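Local coordinates for protein decapping nuclease RAI1 (Candida albicans, PDB 5BUD) that removes NAD caps from RNA, also acts on 5'-triphosphate and cap-bearing ends with the help of divalent metal ions, and stimulates the exoribonuclease RAT1, at residues W335-T339 and V340-D344; F133-S136 and D137-L140. All coordinates share one frame; numbering follows the deposited sequence.

Contact 1 (W335-T339 and V340-D344)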
ATOM      1  N   TRP A 335      -2.420 -11.530 -17.908  1.00 29.93           N
ATOM      2  CA  TRP A 335      -2.381 -12.995 -17.754  1.00 30.73           C
ATOM      3  C   TRP A 335      -3.485 -13.433 -16.789  1.00 30.52           C
ATOM      4  O   TRP A 335      -4.316 -14.295 -17.128  1.00 31.05           O
ATOM      5  CB  TRP A 335      -0.980 -13.419 -17.290  1.00 32.41           C
ATOM      6  CG  TRP A 335      -0.752 -14.874 -17.015  1.00 33.46           C
ATOM      7  CD1 TRP A 335      -0.701 -15.902 -17.927  1.00 35.42           C
ATOM      8  CD2 TRP A 335      -0.463 -15.453 -15.741  1.00 32.83           C
ATOM      9  NE1 TRP A 335      -0.411 -17.078 -17.287  1.00 34.80           N
ATOM     10  CE2 TRP A 335      -0.269 -16.833 -15.944  1.00 33.52           C
ATOM     11  CE3 TRP A 335      -0.352 -14.936 -14.446  1.00 32.08           C
ATOM     12  CZ2 TRP A 335       0.024 -17.709 -14.892  1.00 32.75           C
ATOM     13  CZ3 TRP A 335      -0.068 -15.817 -13.391  1.00 34.16           C
ATOM     14  CH2 TRP A 335       0.119 -17.186 -13.629  1.00 31.92           C
ATOM     15  N   LEU A 336      -3.573 -12.788 -15.632  1.00 28.42           N
ATOM     16  CA  LEU A 336      -4.669 -13.092 -14.708  1.00 30.19           C
ATOM     17  C   LEU A 336      -6.051 -12.898 -15.366  1.00 29.53           C
ATOM     18  O   LEU A 336      -6.967 -13.695 -15.142  1.00 30.00           O
ATOM     19  CB  LEU A 336      -4.590 -12.229 -13.455  1.00 30.36           C
ATOM     20  CG  LEU A 336      -3.399 -12.439 -12.539  1.00 32.63           C
ATOM     21  CD1 LEU A 336      -3.352 -11.326 -11.496  1.00 32.95           C
ATOM     22  CD2 LEU A 336      -3.466 -13.812 -11.889  1.00 34.13           C
ATOM     23  N   ASN A 337      -6.177 -11.857 -16.172  1.00 30.96           N
ATOM     24  CA  ASN A 337      -7.458 -11.486 -16.768  1.00 31.56           C
ATOM     25  C   ASN A 337      -7.923 -12.407 -17.898  1.00 30.54           C
ATOM     26  O   ASN A 337      -9.101 -12.406 -18.222  1.00 33.87           O
ATOM     27  CB  ASN A 337      -7.416 -10.040 -17.279  1.00 32.16           C
ATOM     28  CG  ASN A 337      -8.798  -9.480 -17.562  1.00 33.83           C
ATOM     29  OD1 ASN A 337      -9.699  -9.542 -16.715  1.00 34.31           O
ATOM     30  ND2 ASN A 337      -8.987  -8.962 -18.764  1.00 35.57           N
ATOM     31  N   THR A 338      -7.020 -13.166 -18.503  1.00 32.22           N
ATOM     32  CA  THR A 338      -7.381 -14.059 -19.625  1.00 33.78           C
ATOM     33  C   THR A 338      -7.231 -15.551 -19.292  1.00 35.77           C
ATOM     34  O   THR A 338      -7.650 -16.407 -20.069  1.00 38.11           O
ATOM     35  CB  THR A 338      -6.545 -13.712 -20.876  1.00 34.47           C
ATOM     36  OG1 THR A 338      -5.162 -13.799 -20.562  1.00 34.37           O
ATOM     37  CG2 THR A 338      -6.831 -12.289 -21.338  1.00 36.47           C
ATOM     38  N   THR A 339      -6.642 -15.855 -18.139  1.00 33.94           N
ATOM     39  CA  THR A 339      -6.312 -17.208 -17.752  1.00 37.44           C
ATOM     40  C   THR A 339      -7.380 -17.794 -16.857  1.00 37.71           C
ATOM     41  O   THR A 339      -7.715 -18.955 -17.005  1.00 40.02           O
ATOM     42  CB  THR A 339      -4.940 -17.248 -17.016  1.00 43.23           C
ATOM     43  OG1 THR A 339      -3.881 -17.177 -17.976  1.00 44.47           O
ATOM     44  CG2 THR A 339      -4.755 -18.514 -16.179  1.00 48.05           C
ATOM     45  N   VAL A 340      -7.870 -17.017 -15.891  1.00 38.10           N
ATOM     46  CA  VAL A 340      -8.798 -17.536 -14.909  1.00 36.75           C
ATOM     47  C   VAL A 340     -10.199 -17.275 -15.461  1.00 38.72           C
ATOM     48  O   VAL A 340     -10.475 -16.170 -15.942  1.00 37.10           O
ATOM     49  CB  VAL A 340      -8.634 -16.852 -13.537  1.00 37.22           C
ATOM     50  CG1 VAL A 340      -9.486 -17.551 -12.482  1.00 38.25           C
ATOM     51  CG2 VAL A 340      -7.180 -16.878 -13.081  1.00 36.27           C
ATOM     52  N   ASP A 341     -11.070 -18.291 -15.391  1.00 39.03           N
ATOM     53  CA  ASP A 341     -12.484 -18.149 -15.804  1.00 35.90           C
ATOM     54  C   ASP A 341     -13.238 -17.431 -14.712  1.00 36.22           C
ATOM     55  O   ASP A 341     -13.484 -18.001 -13.654  1.00 35.20           O
ATOM     56  CB  ASP A 341     -13.109 -19.522 -16.064  1.00 37.55           C
ATOM     57  CG  ASP A 341     -14.582 -19.441 -16.489  1.00 39.30           C
ATOM     58  OD1 ASP A 341     -15.162 -18.338 -16.588  1.00 42.96           O
ATOM     59  OD2 ASP A 341     -15.167 -20.502 -16.721  1.00 36.59           O
ATOM     60  N   LYS A 342     -13.602 -16.169 -14.961  1.00 37.93           N
ATOM     61  CA  LYS A 342     -14.227 -15.320 -13.936  1.00 38.94           C
ATOM     62  C   LYS A 342     -15.640 -15.750 -13.570  1.00 40.38           C
ATOM     63  O   LYS A 342     -16.169 -15.343 -12.534  1.00 39.74           O
ATOM     64  CB  LYS A 342     -14.214 -13.854 -14.369  1.00 39.27           C
ATOM     65  CG  LYS A 342     -12.802 -13.303 -14.530  1.00 40.33           C
ATOM     66  CD  LYS A 342     -12.715 -11.782 -14.485  1.00 40.19           C
ATOM     67  CE  LYS A 342     -12.582 -11.141 -15.851  1.00 41.07           C
ATOM     68  NZ  LYS A 342     -11.357 -11.591 -16.573  1.00 42.16           N
ATOM     69  N   LYS A 343     -16.236 -16.579 -14.414  1.00 42.92           N
ATOM     70  CA  LYS A 343     -17.606 -17.041 -14.220  1.00 45.49           C
ATOM     71  C   LYS A 343     -17.674 -18.368 -13.446  1.00 42.60           C
ATOM     72  O   LYS A 343     -18.747 -18.775 -12.993  1.00 44.57           O
ATOM     73  CB  LYS A 343     -18.283 -17.149 -15.590  1.00 45.87           C
ATOM     74  CG  LYS A 343     -18.373 -15.804 -16.311  1.00 51.24           C
ATOM     75  CD  LYS A 343     -17.997 -15.914 -17.780  1.00 55.68           C
ATOM     76  CE  LYS A 343     -18.662 -14.837 -18.624  1.00 59.14           C
ATOM     77  NZ  LYS A 343     -18.298 -14.965 -20.059  1.00 60.10           N
ATOM     78  N   ASP A 344     -16.536 -19.037 -13.276  1.00 40.78           N
ATOM     79  CA  ASP A 344     -16.520 -20.312 -12.561  1.00 39.98           C
ATOM     80  C   ASP A 344     -16.269 -20.133 -11.067  1.00 38.05           C
ATOM     81  O   ASP A 344     -15.134 -20.033 -10.620  1.00 39.82           O
ATOM     82  CB  ASP A 344     -15.494 -21.250 -13.178  1.00 39.21           C
ATOM     83  CG  ASP A 344     -15.430 -22.575 -12.479  1.00 38.26           C
ATOM     84  OD1 ASP A 344     -16.121 -22.781 -11.449  1.00 38.38           O
ATOM     85  OD2 ASP A 344     -14.669 -23.414 -12.967  1.00 39.13           O
TER
HETATM   86  O   HOH W   1      -9.510 -13.572 -15.509  1.00 36.41           O
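Leu-336 O and Val-340 N stand 3.5 Å apart where helix 322-339 ends: the helical path is lost at Val-340, and the chain runs on into a type I beta turn from Asp-341 to Asp-344. Lys-342 then reaches back to the last helical turn. A double kink near the end of its chain swings NZ round to Asn-337, and NZ donates to Asn-337 OD1 at 2.6 Å. The ammonium comes in above the amide carbonyl plane, 58° out of it, with a C=O...N angle of 122°. Asn-337 has CG anti to the backbone N (chi1 -165°), a torsion that sets its amide beside the carbonyl side of the residue, where the lysine arrives. Water 1 ties the same ammonium to the backbone, accepting from Lys-342 NZ at 2.9 Å while donating to Leu-336 O of the helix at 2.6 Å and to Val-340 O, just past its end, at 2.8 Å. In the turn, Asp-341 OD1 accepts from Lys-343 N at 3.0 Å, an Asx turn. Asp-99 touches both Asn-337 and Lys-342, while Val-340 packs on Leu-132, Tyr-349 and Leu-362, so the helix end lies against strands 131-136, 349-354 and 359-364.

Contact 2 (F133-S136 and D137-L140)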
ATOM      1  N   PHE A 133     -11.355 -11.465  -7.010  1.00 24.43           N
ATOM      2  CA  PHE A 133     -11.064 -10.934  -5.719  1.00 23.01           C
ATOM      3  C   PHE A 133      -9.711 -11.514  -5.271  1.00 24.39           C
ATOM      4  O   PHE A 133      -9.531 -12.751  -5.237  1.00 22.57           O
ATOM      5  CB  PHE A 133     -12.198 -11.290  -4.746  1.00 24.22           C
ATOM      6  CG  PHE A 133     -13.484 -10.598  -5.079  1.00 25.18           C
ATOM      7  CD1 PHE A 133     -13.763  -9.340  -4.558  1.00 24.81           C
ATOM      8  CD2 PHE A 133     -14.389 -11.168  -5.976  1.00 25.91           C
ATOM      9  CE1 PHE A 133     -14.940  -8.683  -4.884  1.00 27.04           C
ATOM     10  CE2 PHE A 133     -15.567 -10.506  -6.309  1.00 25.33           C
ATOM     11  CZ  PHE A 133     -15.846  -9.270  -5.761  1.00 26.00           C
ATOM     12  N   ILE A 134      -8.756 -10.622  -4.966  1.00 21.85           N
ATOM     13  CA  ILE A 134      -7.400 -11.044  -4.677  1.00 21.95           C
ATOM     14  C   ILE A 134      -6.966 -10.553  -3.298  1.00 22.05           C
ATOM     15  O   ILE A 134      -7.087  -9.368  -2.986  1.00 21.42           O
ATOM     16  CB  ILE A 134      -6.414 -10.597  -5.798  1.00 22.42           C
ATOM     17  CG1 ILE A 134      -6.819 -11.150  -7.162  1.00 22.95           C
ATOM     18  CG2 ILE A 134      -5.008 -11.106  -5.514  1.00 23.80           C
ATOM     19  CD1 ILE A 134      -5.902 -10.713  -8.308  1.00 22.82           C
ATOM     20  N   LYS A 135      -6.522 -11.487  -2.458  1.00 21.90           N
ATOM     21  CA  LYS A 135      -6.047 -11.177  -1.142  1.00 23.86           C
ATOM     22  C   LYS A 135      -4.808 -11.969  -0.862  1.00 23.62           C
ATOM     23  O   LYS A 135      -4.466 -12.935  -1.570  1.00 23.90           O
ATOM     24  CB  LYS A 135      -7.105 -11.473  -0.042  1.00 27.42           C
ATOM     25  CG  LYS A 135      -7.143 -12.908   0.439  1.00 30.21           C
ATOM     26  CD  LYS A 135      -8.229 -13.161   1.488  1.00 33.53           C
ATOM     27  CE  LYS A 135      -7.917 -12.544   2.830  1.00 33.75           C
ATOM     28  NZ  LYS A 135      -6.938 -13.364   3.552  1.00 34.61           N
ATOM     29  N   SER A 136      -4.109 -11.529   0.165  1.00 22.85           N
ATOM     30  CA  SER A 136      -2.878 -12.166   0.542  1.00 25.06           C
ATOM     31  C   SER A 136      -3.178 -13.383   1.390  1.00 24.22           C
ATOM     32  O   SER A 136      -4.221 -13.454   2.077  1.00 23.78           O
ATOM     33  CB  SER A 136      -2.006 -11.182   1.344  1.00 26.52           C
ATOM     34  OG  SER A 136      -0.738 -11.778   1.616  1.00 33.12           O
ATOM     35  N   ASP A 137      -2.249 -14.321   1.358  1.00 25.20           N
ATOM     36  CA  ASP A 137      -2.266 -15.433   2.269  1.00 26.80           C
ATOM     37  C   ASP A 137      -1.827 -14.945   3.640  1.00 29.10           C
ATOM     38  O   ASP A 137      -0.627 -14.857   3.947  1.00 33.07           O
ATOM     39  CB  ASP A 137      -1.395 -16.559   1.719  1.00 27.05           C
ATOM     40  CG  ASP A 137      -1.427 -17.811   2.581  1.00 28.23           C
ATOM     41  OD1 ASP A 137      -1.672 -17.756   3.812  1.00 27.51           O
ATOM     42  OD2 ASP A 137      -1.176 -18.859   2.003  1.00 30.16           O
ATOM     43  N   ASP A 138      -2.822 -14.653   4.469  1.00 30.48           N
ATOM     44  CA  ASP A 138      -2.603 -14.145   5.821  1.00 33.59           C
ATOM     45  C   ASP A 138      -1.741 -15.044   6.691  1.00 35.55           C
ATOM     46  O   ASP A 138      -0.843 -14.554   7.374  1.00 32.00           O
ATOM     47  CB  ASP A 138      -3.938 -13.889   6.514  1.00 33.88           C
ATOM     48  CG  ASP A 138      -4.691 -12.740   5.890  1.00 36.37           C
ATOM     49  OD1 ASP A 138      -4.022 -11.868   5.275  1.00 30.02           O
ATOM     50  OD2 ASP A 138      -5.946 -12.719   6.016  1.00 35.90           O
ATOM     51  N   GLU A 139      -1.981 -16.351   6.650  1.00 37.04           N
ATOM     52  CA  GLU A 139      -1.238 -17.262   7.519  1.00 38.75           C
ATOM     53  C   GLU A 139       0.240 -17.304   7.136  1.00 37.07           C
ATOM     54  O   GLU A 139       1.105 -17.178   8.011  1.00 39.36           O
ATOM     55  CB  GLU A 139      -1.873 -18.658   7.538  1.00 43.89           C
ATOM     56  CG  GLU A 139      -3.197 -18.661   8.290  1.00 47.55           C
ATOM     57  CD  GLU A 139      -3.979 -19.959   8.159  1.00 56.65           C
ATOM     58  OE1 GLU A 139      -3.395 -20.992   7.748  1.00 63.77           O
ATOM     59  OE2 GLU A 139      -5.188 -19.945   8.484  1.00 64.62           O
ATOM     60  N   LEU A 140       0.540 -17.432   5.845  1.00 34.87           N
ATOM     61  CA  LEU A 140       1.928 -17.389   5.404  1.00 36.65           C
ATOM     62  C   LEU A 140       2.623 -16.063   5.756  1.00 36.70           C
ATOM     63  O   LEU A 140       3.762 -16.065   6.212  1.00 35.87           O
ATOM     64  CB  LEU A 140       2.078 -17.673   3.898  1.00 37.36           C
ATOM     65  CG  LEU A 140       2.169 -19.134   3.459  1.00 38.24           C
ATOM     66  CD1 LEU A 140       2.559 -19.201   1.992  1.00 38.21           C
ATOM     67  CD2 LEU A 140       3.144 -19.940   4.326  1.00 36.86           C
TER
HETATM   68  O   HOH W   2      -4.862 -10.580   2.871  1.00 57.53           O
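Lys-135 and Asp-138 meet across a strand-to-helix junction whose helix is N-capped by Asp-137: strand 131-136 of the RAI1-like PD-(D/E)XK nuclease fold gives way to helix 138-155 with Asp-137 alone between them. In the cap, CG of Asp-137 lies anti to the backbone N (chi1 -176°), turning the carboxylate forward over the first helical turn, where OD1 accepts from Leu-140 N at 3.0 Å. The N-H points almost straight at the oxygen, at 178°, though it meets it from above the carboxylate plane. OD2 of the same residue has a long, weak ion pair with Arg-350.

Across the junction, the side chains of Lys-135 and Asp-138 cross at about a right angle. The outer part of the Lys-135 chain curls over, bringing its ammonium round to the start of the helix, and NZ makes a salt bridge with Asp-138 OD2 at 2.7 Å, standing well above the carboxylate plane, 67° out of it. NZ also donates to Ser-136 O at 3.1 Å, nearly in line with that C=O bond. One ammonium therefore grips both the last strand carbonyl and the first helical residue, and its charge would be expected to be offset largely by Asp-138. The negative carboxylates of Asp-137 and Asp-138 at the helix N-terminus probably also suit the helix dipole.

Strand 131-136 runs between strands 100-103 and 121-128, and the backbone of Asp-137 still bonds to Asp-122. Ser-136 OG is held by Asp-141 one turn into the helix. Water 2 bridges the two segments, donating to Asp-138 OD1 at 2.9 Å and accepting weakly from Ser-136 N at 3.0 Å.

Strand 131-136 connects the two contacts: it carries the first half of contact 2, and its Leu-132 and Ile-134 receive Val-340 and Leu-336 of contact 1. Direct touch is purely apolar, Leu-336 CD1 lying 4.1 Å from Ile-134 CD1, although the centres are about 18 Å apart. Both are partly buried, but contact 2 sits deeper, about 14 Å from the chain centre against 24 Å, and has no exposed residue among those that touch. Each has a bent lysine at a helix end. In contact 1 it reaches back to the C-terminal end and meets a neutral amide and a water; in contact 2 it reaches forward to the N-terminal end and pairs with a carboxylate.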